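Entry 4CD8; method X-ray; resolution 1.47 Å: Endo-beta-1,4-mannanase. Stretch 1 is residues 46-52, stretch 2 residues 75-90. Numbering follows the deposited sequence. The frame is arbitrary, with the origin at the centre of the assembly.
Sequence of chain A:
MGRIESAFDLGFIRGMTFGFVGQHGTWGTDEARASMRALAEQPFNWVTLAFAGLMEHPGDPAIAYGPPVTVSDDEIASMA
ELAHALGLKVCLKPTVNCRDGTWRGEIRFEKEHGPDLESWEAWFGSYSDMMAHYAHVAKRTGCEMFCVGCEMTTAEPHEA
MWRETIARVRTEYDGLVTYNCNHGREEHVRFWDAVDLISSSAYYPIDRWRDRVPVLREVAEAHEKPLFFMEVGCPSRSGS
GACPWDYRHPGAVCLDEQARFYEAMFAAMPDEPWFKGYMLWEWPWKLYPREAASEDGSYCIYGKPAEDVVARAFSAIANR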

# COMPACT_ATOMS: atom_id res chain seq x y z
N TRP A 46 -6.72 2.55 10.80
CA TRP A 46 -5.77 3.15 9.87
C TRP A 46 -6.40 3.32 8.48
O TRP A 46 -7.18 2.49 8.02
N VAL A 47 -5.96 4.36 7.79
CA VAL A 47 -6.18 4.51 6.34
C VAL A 47 -4.85 4.82 5.69
O VAL A 47 -4.03 5.54 6.29
N THR A 48 -4.62 4.29 4.49
CA THR A 48 -3.48 4.66 3.71
C THR A 48 -3.94 5.52 2.55
O THR A 48 -4.86 5.10 1.77
N LEU A 49 -3.36 6.70 2.42
CA LEU A 49 -3.64 7.56 1.26
C LEU A 49 -2.59 7.21 0.24
O LEU A 49 -1.42 7.55 0.39
N ALA A 50 -3.02 6.57 -0.86
CA ALA A 50 -2.11 6.04 -1.85
C ALA A 50 -2.32 6.75 -3.17
O ALA A 50 -3.47 6.89 -3.61
N PHE A 51 -1.22 7.10 -3.82
CA PHE A 51 -1.28 7.70 -5.14
C PHE A 51 -0.04 7.43 -5.94
O PHE A 51 0.97 7.07 -5.39
N ALA A 52 -0.13 7.56 -7.26
CA ALA A 52 0.99 7.25 -8.15
C ALA A 52 1.40 8.39 -9.03
O ALA A 52 0.57 8.94 -9.78
N GLU A 75 -4.88 18.67 -1.62
CA GLU A 75 -5.80 17.52 -1.63
C GLU A 75 -5.36 16.46 -0.63
O GLU A 75 -6.20 15.87 0.06
N ILE A 76 -4.05 16.20 -0.60
CA ILE A 76 -3.49 15.26 0.39
C ILE A 76 -3.77 15.75 1.81
O ILE A 76 -4.28 14.98 2.66
N ALA A 77 -3.47 17.01 2.07
CA ALA A 77 -3.75 17.59 3.37
C ALA A 77 -5.22 17.52 3.74
O ALA A 77 -5.54 17.22 4.88
N SER A 78 -6.11 17.79 2.77
CA SER A 78 -7.52 17.71 3.04
C SER A 78 -7.95 16.31 3.47
O SER A 78 -8.76 16.15 4.39
N MET A 79 -7.46 15.30 2.76
CA MET A 79 -7.86 13.93 3.08
C MET A 79 -7.25 13.50 4.40
O MET A 79 -7.89 12.83 5.19
N ALA A 80 -6.01 13.89 4.63
CA ALA A 80 -5.41 13.53 5.92
C ALA A 80 -6.15 14.18 7.08
O ALA A 80 -6.34 13.55 8.16
N GLU A 81 -6.54 15.43 6.91
CA GLU A 81 -7.20 16.18 8.00
C GLU A 81 -8.57 15.57 8.31
O GLU A 81 -8.96 15.40 9.47
N LEU A 82 -9.28 15.17 7.25
CA LEU A 82 -10.56 14.52 7.39
C LEU A 82 -10.40 13.16 8.09
O LEU A 82 -11.11 12.83 9.04
N ALA A 83 -9.45 12.36 7.62
CA ALA A 83 -9.21 11.05 8.22
C ALA A 83 -8.88 11.23 9.69
O ALA A 83 -9.41 10.51 10.55
N HIS A 84 -7.99 12.17 9.98
CA HIS A 84 -7.62 12.36 11.38
C HIS A 84 -8.79 12.81 12.24
O HIS A 84 -8.92 12.42 13.41
N ALA A 85 -9.63 13.67 11.69
CA ALA A 85 -10.79 14.17 12.40
C ALA A 85 -11.82 13.08 12.66
O ALA A 85 -12.67 13.24 13.55
N LEU A 86 -11.78 12.04 11.82
CA LEU A 86 -12.63 10.87 11.97
C LEU A 86 -11.99 9.80 12.87
O LEU A 86 -12.52 8.71 13.02
N GLY A 87 -10.81 10.09 13.43
CA GLY A 87 -10.21 9.18 14.41
C GLY A 87 -9.29 8.13 13.81
O GLY A 87 -8.83 7.24 14.49
N LEU A 88 -9.02 8.24 12.51
CA LEU A 88 -8.08 7.33 11.86
C LEU A 88 -6.61 7.78 12.01
O LEU A 88 -6.35 8.97 12.06
N LYS A 89 -5.69 6.82 12.10
CA LYS A 89 -4.28 7.04 11.83
C LYS A 89 -4.08 6.95 10.31
O LYS A 89 -4.81 6.23 9.63
N VAL A 90 -3.08 7.66 9.79
CA VAL A 90 -2.92 7.85 8.35
C VAL A 90 -1.51 7.48 7.92
O VAL A 90 -0.52 8.02 8.45

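The contact joins a strand, residues 46-52, to a helix that runs almost exactly antiparallel to it (176° between the axes, 9.8 Å at closest approach) and to the start of the strand that follows, which lies parallel to the first. The helix packs on one face of the first strand, and the second strand pairs with its beginning; 551 Å² is buried in all, counting both sides. Trp-46, Leu-49 and Val-47 make up most of the first strand's share; across the contact, Lys-89 of the second strand ranks between Leu-49 and Val-47.

Trp-46 has the largest share. Its CA-to-CB bond points to the same face of the sheet as that of its bridge partner Lys-89, and an m rotamer with chi2 near 87° brings the indole back over the neighbouring strand. There the ring lies against the lysine: Lys-89 CB sits 3.5 Å from the centroid of the six-membered ring of Trp-46, only 10° off the normal, a CH-pi contact over the face. Lys-89 (m, t, t, p) spends the base of its chain on this packing while its end leads away, so an exposed, charged residue can still cover an aromatic ring. The indole also reaches the next residue, with Trp-46 CZ3 3.6 Å from Val-90 C.

The other face of the sheet, bearing Val-47 and Val-90, is the one the helix covers. Val-47, in p, places CG1 at the meeting point of helix, turn and strand: Val-47 CG1 is 3.7 Å from Ala-83 CB, 3.9 Å from Val-90 CG2 and 4.1 Å from Leu-88 CD1. The small side chain of Ala-83 points toward the strand and meets the valine directly. Leu-88 (m, t), just after the helix, also points inward.

Leu-49, two residues on, points toward the helix in the common m, t rotamer. Its CD1 reaches the helix backbone, with Leu-49 CD1 3.7 Å from Ala-80 N, and packs 4.0 Å from Met-79 CB, while Leu-49 CD1 also lies 3.8 Å from Val-90 CG1. Met-79 starts toward the strand but its end leads away, leaving its CB to the leucine. Farther along, Phe-51 (p) meets Ile-76, whose m, t chain starts sideways and then comes nearer, until Phe-51 CE1 and Ile-76 CD1 are 3.8 Å apart. The alternation is plain: Val-47, Leu-49 and Phe-51 meet the helix, whereas Thr-48 and Ala-50 make no contact with this stretch.

Side-chain polarity plays no part in joining the two stretches. Their one hydrogen bond is backbone to backbone, Val-47 N to Lys-89 O at 2.9 Å, and two CA-H...O contacts support the parallel register, Trp-46 CA to Lys-89 O at 3.2 Å and Val-90 CA to Val-47 O at 3.3 Å. The carboxylate of Glu-75 is satisfied elsewhere in the structure. Between helix and strand, Gly-87 takes positive phi in a Schellman turn, where a CB would jam against the preceding carbonyl O.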

# COMPACT_ATOMS: atom_id res chain seq x y z
CB TRP A 46 -4.54 2.25 9.69
CG TRP A 46 -3.50 2.36 10.76
CD1 TRP A 46 -3.46 1.69 11.92
CD2 TRP A 46 -2.33 3.20 10.73
NE1 TRP A 46 -2.36 2.07 12.65
CE2 TRP A 46 -1.64 2.99 11.94
CE3 TRP A 46 -1.82 4.12 9.81
CZ2 TRP A 46 -0.45 3.65 12.24
CZ3 TRP A 46 -0.64 4.78 10.10
CH2 TRP A 46 0.03 4.54 11.32
CB VAL A 47 -7.21 5.60 6.06
CG1 VAL A 47 -6.75 6.99 6.48
CG2 VAL A 47 -7.62 5.59 4.60
CB THR A 48 -2.68 3.45 3.20
OG1 THR A 48 -2.09 2.78 4.31
CG2 THR A 48 -1.59 3.84 2.27
CB LEU A 49 -3.56 9.04 1.65
CG LEU A 49 -4.54 9.45 2.76
CD1 LEU A 49 -4.34 10.89 3.15
CD2 LEU A 49 -5.97 9.18 2.31
CB ALA A 50 -2.27 4.54 -2.02
CB PHE A 51 -1.52 9.22 -5.05
CG PHE A 51 -0.39 9.97 -4.41
CD1 PHE A 51 -0.25 10.01 -3.02
CD2 PHE A 51 0.56 10.61 -5.18
CE1 PHE A 51 0.82 10.71 -2.44
CE2 PHE A 51 1.60 11.32 -4.61
CZ PHE A 51 1.76 11.33 -3.23
CB ALA A 52 0.66 6.04 -9.01
CB GLU A 75 -5.88 16.88 -2.99
CG GLU A 75 -6.76 17.66 -3.97
CD GLU A 75 -6.91 16.90 -5.27
OE1 GLU A 75 -7.87 16.07 -5.38
OE2 GLU A 75 -6.05 17.10 -6.17
CB ILE A 76 -1.99 15.01 0.15
CG1 ILE A 76 -1.78 14.34 -1.22
CG2 ILE A 76 -1.41 14.15 1.28
CD1 ILE A 76 -0.34 14.28 -1.68
CB ALA A 77 -3.25 19.03 3.45
CB SER A 78 -8.36 18.16 1.82
OG SER A 78 -8.15 19.53 1.62
CB MET A 79 -7.50 12.96 1.99
CG MET A 79 -8.52 12.92 0.86
SD MET A 79 -10.16 12.36 1.37
CE MET A 79 -10.98 13.93 1.33
CB ALA A 80 -3.95 13.91 5.95
CB GLU A 81 -7.27 17.64 7.60
CG GLU A 81 -8.06 18.58 8.45
CD GLU A 81 -8.25 19.90 7.72
OE1 GLU A 81 -7.21 20.49 7.35
OE2 GLU A 81 -9.41 20.32 7.48
CB LEU A 82 -11.18 14.35 5.99
CG LEU A 82 -12.53 13.61 5.97
CD1 LEU A 82 -13.57 14.29 6.86
CD2 LEU A 82 -13.05 13.50 4.53
CB ALA A 83 -8.07 10.32 7.54
CB HIS A 84 -6.49 13.39 11.46
CG HIS A 84 -5.15 12.83 11.12
ND1 HIS A 84 -4.19 13.54 10.42
CD2 HIS A 84 -4.58 11.64 11.42
CE1 HIS A 84 -3.10 12.80 10.30
NE2 HIS A 84 -3.31 11.64 10.91
CB ALA A 85 -11.43 15.32 11.65
CB LEU A 86 -12.98 10.29 10.62
CG LEU A 86 -13.78 11.22 9.73
CD1 LEU A 86 -13.67 10.73 8.30
CD2 LEU A 86 -15.21 11.30 10.21
CB LEU A 88 -8.42 7.22 10.36
CG LEU A 88 -9.80 6.59 10.08
CD1 LEU A 88 -10.20 6.86 8.63
CD2 LEU A 88 -9.77 5.09 10.39
CB LYS A 89 -3.41 6.05 12.59
CG LYS A 89 -3.46 6.24 14.08
CD LYS A 89 -2.54 5.24 14.75
CE LYS A 89 -2.39 5.52 16.25
NZ LYS A 89 -3.64 5.20 16.97
CB VAL A 90 -3.20 9.29 7.89
CG1 VAL A 90 -2.99 9.44 6.39
CG2 VAL A 90 -4.61 9.75 8.24